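Local coordinates for protein 2-dehydropantoate 2-reductase, putative (Enterococcus faecalis, PDB 2EW2) that probably catalyses the NADPH-dependent reduction of ketopantoate to pantoate, the second step of the pantoate branch of pantothenate biosynthesis, at residues 232-236 and 237-241; 286-289 and 290-294. All blocks are in the same frame, centred on the assembly; numbering follows the deposited sequence.

Overall arrangement
Both interactions lie in the helical C-terminal part of the chain, which belongs to the C-terminal domain family of ketopantoate reductases, whereas the N-terminal half carries the Rossmann-type sheet expected to hold NADPH. Interaction 1 comes first along the chain and covers the C-terminal end of helix 218-235 with the turn that leads to helix 242-252; interaction 2 covers the last turns of helix 282-292 and its exit. Their centres are about 13 Å apart, and they touch directly. OE2 of E236 forms a salt bridge with NZ of K288 and probably a hydrogen bond with OH of Y292, while V232 packs on K288 and K235 on V294. The two helix ends are thus joined through both charged and apolar contacts.

Interaction 1 (232-236 and 237-241); sequences VAEKE and AIYLD
A233 and I238 meet across a Schellman motif that ends helix 218-235, with A237 as its C-prime residue at positive phi (69°). The buried side is compact. I238 N donates to A233 O at 3.0 Å, and E236 N reaches the same oxygen from the opposite face of the carbonyl plane, so two bonds grip one acceptor. The second bond of the motif runs from A237 N to E234 O, also 3.0 Å, with the donor well above the carbonyl plane. A small methyl suits position 233: I238, the residue after A237, sets its CB 4.0 Å from A233 CB, an apolar contact that closes across the motif, and W189 of helix 184-195 also packs on A233. I238 touches R185 as well. E236 belongs to this packed side, its side chain against W189 and its carboxylate directed to K288 and Y292.

The outer side is looser. With CG anti to the backbone N (chi1 -163°), E234 lays its CG at the edge of the Y239 ring, 3.9 Å from CE2, so that the aliphatic part of an otherwise polar residue meets the aromatic rim. A water bridges the exposed side, donating to E234 O at 3.0 Å and lying 2.7 Å from Y239 OH.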
loop_
_atom_site.group_PDB
_atom_site.type_symbol
_atom_site.label_atom_id
_atom_site.label_comp_id
_atom_site.label_asym_id
_atom_site.label_seq_id
_atom_site.Cartn_x
_atom_site.Cartn_y
_atom_site.Cartn_z
ATOM N N VAL B 232 3.628 7.996 16.267
ATOM C CA VAL B 232 3.411 9.426 16.106
ATOM C C VAL B 232 2.657 10.040 17.317
ATOM O O VAL B 232 3.039 11.118 17.825
ATOM C CB VAL B 232 2.654 9.715 14.782
ATOM C CG1 VAL B 232 2.284 11.157 14.667
ATOM C CG2 VAL B 232 3.469 9.246 13.566
ATOM N N ALA B 233 1.604 9.362 17.795
ATOM C CA ALA B 233 0.878 9.834 18.977
ATOM C C ALA B 233 1.829 10.014 20.162
ATOM O O ALA B 233 1.738 10.992 20.905
ATOM C CB ALA B 233 -0.253 8.884 19.354
ATOM N N GLU B 234 2.727 9.049 20.327
ATOM C CA GLU B 234 3.734 9.088 21.375
ATOM C C GLU B 234 4.518 10.414 21.401
ATOM O O GLU B 234 4.814 10.932 22.478
ATOM C CB GLU B 234 4.674 7.888 21.227
ATOM C CG GLU B 234 5.494 7.588 22.468
ATOM C CD GLU B 234 6.803 8.380 22.513
ATOM O OE1 GLU B 234 7.443 8.410 23.600
ATOM O OE2 GLU B 234 7.193 8.963 21.467
ATOM N N LYS B 235 4.837 10.949 20.224
ATOM C CA LYS B 235 5.539 12.228 20.113
ATOM C C LYS B 235 4.732 13.399 20.660
ATOM O O LYS B 235 5.295 14.430 21.005
ATOM C CB LYS B 235 5.913 12.530 18.660
ATOM C CG LYS B 235 6.791 11.473 18.005
ATOM C CD LYS B 235 8.022 11.172 18.836
ATOM C CE LYS B 235 8.950 10.253 18.078
ATOM N NZ LYS B 235 10.023 9.766 18.946
ATOM N N GLU B 236 3.415 13.235 20.694
ATOM C CA GLU B 236 2.492 14.237 21.216
ATOM C C GLU B 236 2.001 13.821 22.604
ATOM O O GLU B 236 1.006 14.341 23.101
ATOM C CB GLU B 236 1.318 14.388 20.245
ATOM C CG GLU B 236 1.773 14.844 18.846
ATOM C CD GLU B 236 0.625 15.232 17.924
ATOM O OE1 GLU B 236 -0.533 14.920 18.257
ATOM O OE2 GLU B 236 0.891 15.861 16.864
ATOM N N ALA B 237 2.689 12.847 23.208
ATOM C CA ALA B 237 2.442 12.483 24.597
ATOM C C ALA B 237 1.087 11.818 24.761
ATOM O O ALA B 237 0.389 12.019 25.764
ATOM C CB ALA B 237 2.568 13.726 25.519
ATOM N N ILE B 238 0.720 11.013 23.762
ATOM C CA ILE B 238 -0.480 10.196 23.819
ATOM C C ILE B 238 0.020 8.750 23.626
ATOM O O ILE B 238 0.750 8.465 22.679
ATOM C CB ILE B 238 -1.511 10.606 22.736
ATOM C CG1 ILE B 238 -2.079 12.018 23.004
ATOM C CG2 ILE B 238 -2.659 9.589 22.654
ATOM C CD1 ILE B 238 -2.888 12.165 24.362
ATOM N N TYR B 239 -0.349 7.869 24.553
ATOM C CA TYR B 239 0.248 6.533 24.631
ATOM C C TYR B 239 -0.820 5.487 24.352
ATOM O O TYR B 239 -1.528 5.050 25.259
ATOM C CB TYR B 239 0.940 6.333 25.998
ATOM C CG TYR B 239 1.861 7.492 26.299
ATOM C CD1 TYR B 239 1.492 8.488 27.200
ATOM C CD2 TYR B 239 3.066 7.631 25.626
ATOM C CE1 TYR B 239 2.329 9.593 27.444
ATOM C CE2 TYR B 239 3.898 8.723 25.857
ATOM C CZ TYR B 239 3.516 9.693 26.764
ATOM O OH TYR B 239 4.343 10.761 26.983
ATOM N N LEU B 240 -0.952 5.118 23.082
ATOM C CA LEU B 240 -2.029 4.231 22.658
ATOM C C LEU B 240 -1.798 2.815 23.161
ATOM O O LEU B 240 -0.685 2.287 23.097
ATOM C CB LEU B 240 -2.182 4.219 21.129
ATOM C CG LEU B 240 -2.761 5.424 20.378
ATOM C CD1 LEU B 240 -2.857 5.105 18.879
ATOM C CD2 LEU B 240 -4.127 5.848 20.941
ATOM N N ASP B 241 -2.863 2.207 23.663
ATOM C CA ASP B 241 -2.822 0.800 24.028
ATOM C C ASP B 241 -3.041 -0.031 22.750
ATOM O O ASP B 241 -4.172 -0.217 22.283
ATOM C CB ASP B 241 -3.859 0.501 25.105
ATOM C CG ASP B 241 -3.742 -0.908 25.659
ATOM O OD1 ASP B 241 -3.082 -1.772 25.046
ATOM O OD2 ASP B 241 -4.347 -1.159 26.716
HETATM O O HOH W 1 6.223 11.351 25.144
#

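Interaction 2 (286-289 and 290-294)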
loop_
_atom_site.group_PDB
_atom_site.type_symbol
_atom_site.label_atom_id
_atom_site.label_comp_id
_atom_site.label_asym_id
_atom_site.label_seq_id
_atom_site.Cartn_x
_atom_site.Cartn_y
_atom_site.Cartn_z
ATOM N N TRP B 286 0.679 10.606 8.545
ATOM C CA TRP B 286 1.782 10.753 7.599
ATOM C C TRP B 286 2.365 12.184 7.675
ATOM O O TRP B 286 3.586 12.356 7.819
ATOM C CB TRP B 286 1.290 10.383 6.185
ATOM C CG TRP B 286 2.305 10.474 5.068
ATOM C CD1 TRP B 286 3.675 10.477 5.178
ATOM C CD2 TRP B 286 2.015 10.533 3.659
ATOM N NE1 TRP B 286 4.247 10.557 3.917
ATOM C CE2 TRP B 286 3.249 10.598 2.976
ATOM C CE3 TRP B 286 0.824 10.553 2.910
ATOM C CZ2 TRP B 286 3.327 10.679 1.577
ATOM C CZ3 TRP B 286 0.903 10.628 1.523
ATOM C CH2 TRP B 286 2.144 10.701 0.871
ATOM N N ARG B 287 1.505 13.197 7.608
ATOM C CA ARG B 287 1.966 14.601 7.761
ATOM C C ARG B 287 2.734 14.808 9.080
ATOM O O ARG B 287 3.848 15.345 9.089
ATOM C CB ARG B 287 0.789 15.582 7.644
ATOM C CG ARG B 287 1.195 17.056 7.621
ATOM C CD ARG B 287 -0.010 17.999 7.742
ATOM N NE ARG B 287 -0.712 17.831 9.021
ATOM C CZ ARG B 287 -1.932 17.314 9.150
ATOM N NH1 ARG B 287 -2.479 17.198 10.358
ATOM N NH2 ARG B 287 -2.610 16.918 8.074
ATOM N N LYS B 288 2.164 14.353 10.189
ATOM C CA LYS B 288 2.834 14.491 11.495
ATOM C C LYS B 288 4.147 13.727 11.556
ATOM O O LYS B 288 5.143 14.255 12.039
ATOM C CB LYS B 288 1.929 14.016 12.628
ATOM C CG LYS B 288 0.730 14.925 12.904
ATOM C CD LYS B 288 -0.189 14.281 13.966
ATOM C CE LYS B 288 -1.343 15.239 14.345
ATOM N NZ LYS B 288 -0.885 16.455 15.130
ATOM N N GLY B 289 4.144 12.474 11.080
ATOM C CA GLY B 289 5.361 11.677 11.022
ATOM C C GLY B 289 6.508 12.362 10.285
ATOM O O GLY B 289 7.655 12.276 10.697
ATOM N N GLN B 290 6.199 13.035 9.187
ATOM C CA GLN B 290 7.209 13.739 8.419
ATOM C C GLN B 290 7.826 14.848 9.261
ATOM O O GLN B 290 9.027 15.068 9.218
ATOM C CB GLN B 290 6.600 14.330 7.141
ATOM C CG GLN B 290 6.253 13.273 6.075
ATOM C CD GLN B 290 7.470 12.445 5.687
ATOM O OE1 GLN B 290 8.412 12.964 5.091
ATOM N NE2 GLN B 290 7.460 11.162 6.030
ATOM N N LYS B 291 7.008 15.545 10.035
ATOM C CA LYS B 291 7.555 16.651 10.810
ATOM C C LYS B 291 8.252 16.182 12.084
ATOM O O LYS B 291 9.139 16.866 12.592
ATOM C CB LYS B 291 6.524 17.758 11.025
ATOM C CG LYS B 291 5.414 17.471 11.960
ATOM C CD LYS B 291 4.825 18.805 12.487
ATOM C CE LYS B 291 3.565 18.546 13.327
ATOM N NZ LYS B 291 2.915 19.783 13.847
ATOM N N TYR B 292 7.912 14.980 12.552
ATOM C CA TYR B 292 8.534 14.424 13.752
ATOM C C TYR B 292 9.672 13.454 13.458
ATOM O O TYR B 292 10.260 12.889 14.379
ATOM C CB TYR B 292 7.502 13.728 14.640
ATOM C CG TYR B 292 6.363 14.596 15.107
ATOM C CD1 TYR B 292 5.155 14.020 15.483
ATOM C CD2 TYR B 292 6.487 15.992 15.177
ATOM C CE1 TYR B 292 4.097 14.784 15.915
ATOM C CE2 TYR B 292 5.424 16.779 15.618
ATOM C CZ TYR B 292 4.232 16.163 15.993
ATOM O OH TYR B 292 3.151 16.910 16.422
ATOM N N ASN B 293 9.964 13.233 12.181
ATOM C CA ASN B 293 10.993 12.255 11.799
ATOM C C ASN B 293 10.621 10.827 12.206
ATOM O O ASN B 293 11.467 10.064 12.690
ATOM C CB ASN B 293 12.339 12.631 12.443
ATOM C CG ASN B 293 13.463 12.599 11.462
ATOM O OD1 ASN B 293 13.320 13.109 10.354
ATOM N ND2 ASN B 293 14.583 11.990 11.842
ATOM N N VAL B 294 9.340 10.496 12.039
ATOM C CA VAL B 294 8.823 9.158 12.323
ATOM C C VAL B 294 8.334 8.560 11.018
ATOM O O VAL B 294 7.518 9.164 10.320
ATOM C CB VAL B 294 7.626 9.213 13.319
ATOM C CG1 VAL B 294 6.996 7.824 13.501
ATOM C CG2 VAL B 294 8.073 9.783 14.663
#
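With chi1 at -58°, CG of Y292 stands anti to its own carbonyl carbon and the ring swings back over K288, one turn earlier in helix 282-292; W286, by contrast, has CG anti to the backbone N (chi1 -180°), which sets its indole alongside Q290. This is the C-terminal end of an alpha-helix, where N293 leaves helical geometry with positive phi. K288 O lies over one face of the Y292 ring, 3.3 Å above its plane and offset toward the rim, while it also accepts the bond from Y292 N at 2.9 Å. CE1 of the ring touches CB of K288, 4.0 Å away. Tyrosine suits the place because its flat ring covers the backbone while its hydroxyl extends to E236. The K288 amine also pairs with E114 and D115, acidic partners that probably favour the charged ammonium.

On another side of the helix, W286 and Q290 point the same way, their ring and amide planes 74° apart. The first torsion of Q290 puts its CG 3.3 Å from W286 O, and the bend at chi2 turns the amide so that NE2 meets the indole edge, in its plane. G289, with no side chain, lets the outgoing chain fold back close against its backbone, V294 CB lying 4.1 Å from G289 CA. A nearly straight bond closes the turn, V294 N to G289 O, 2.8 Å long.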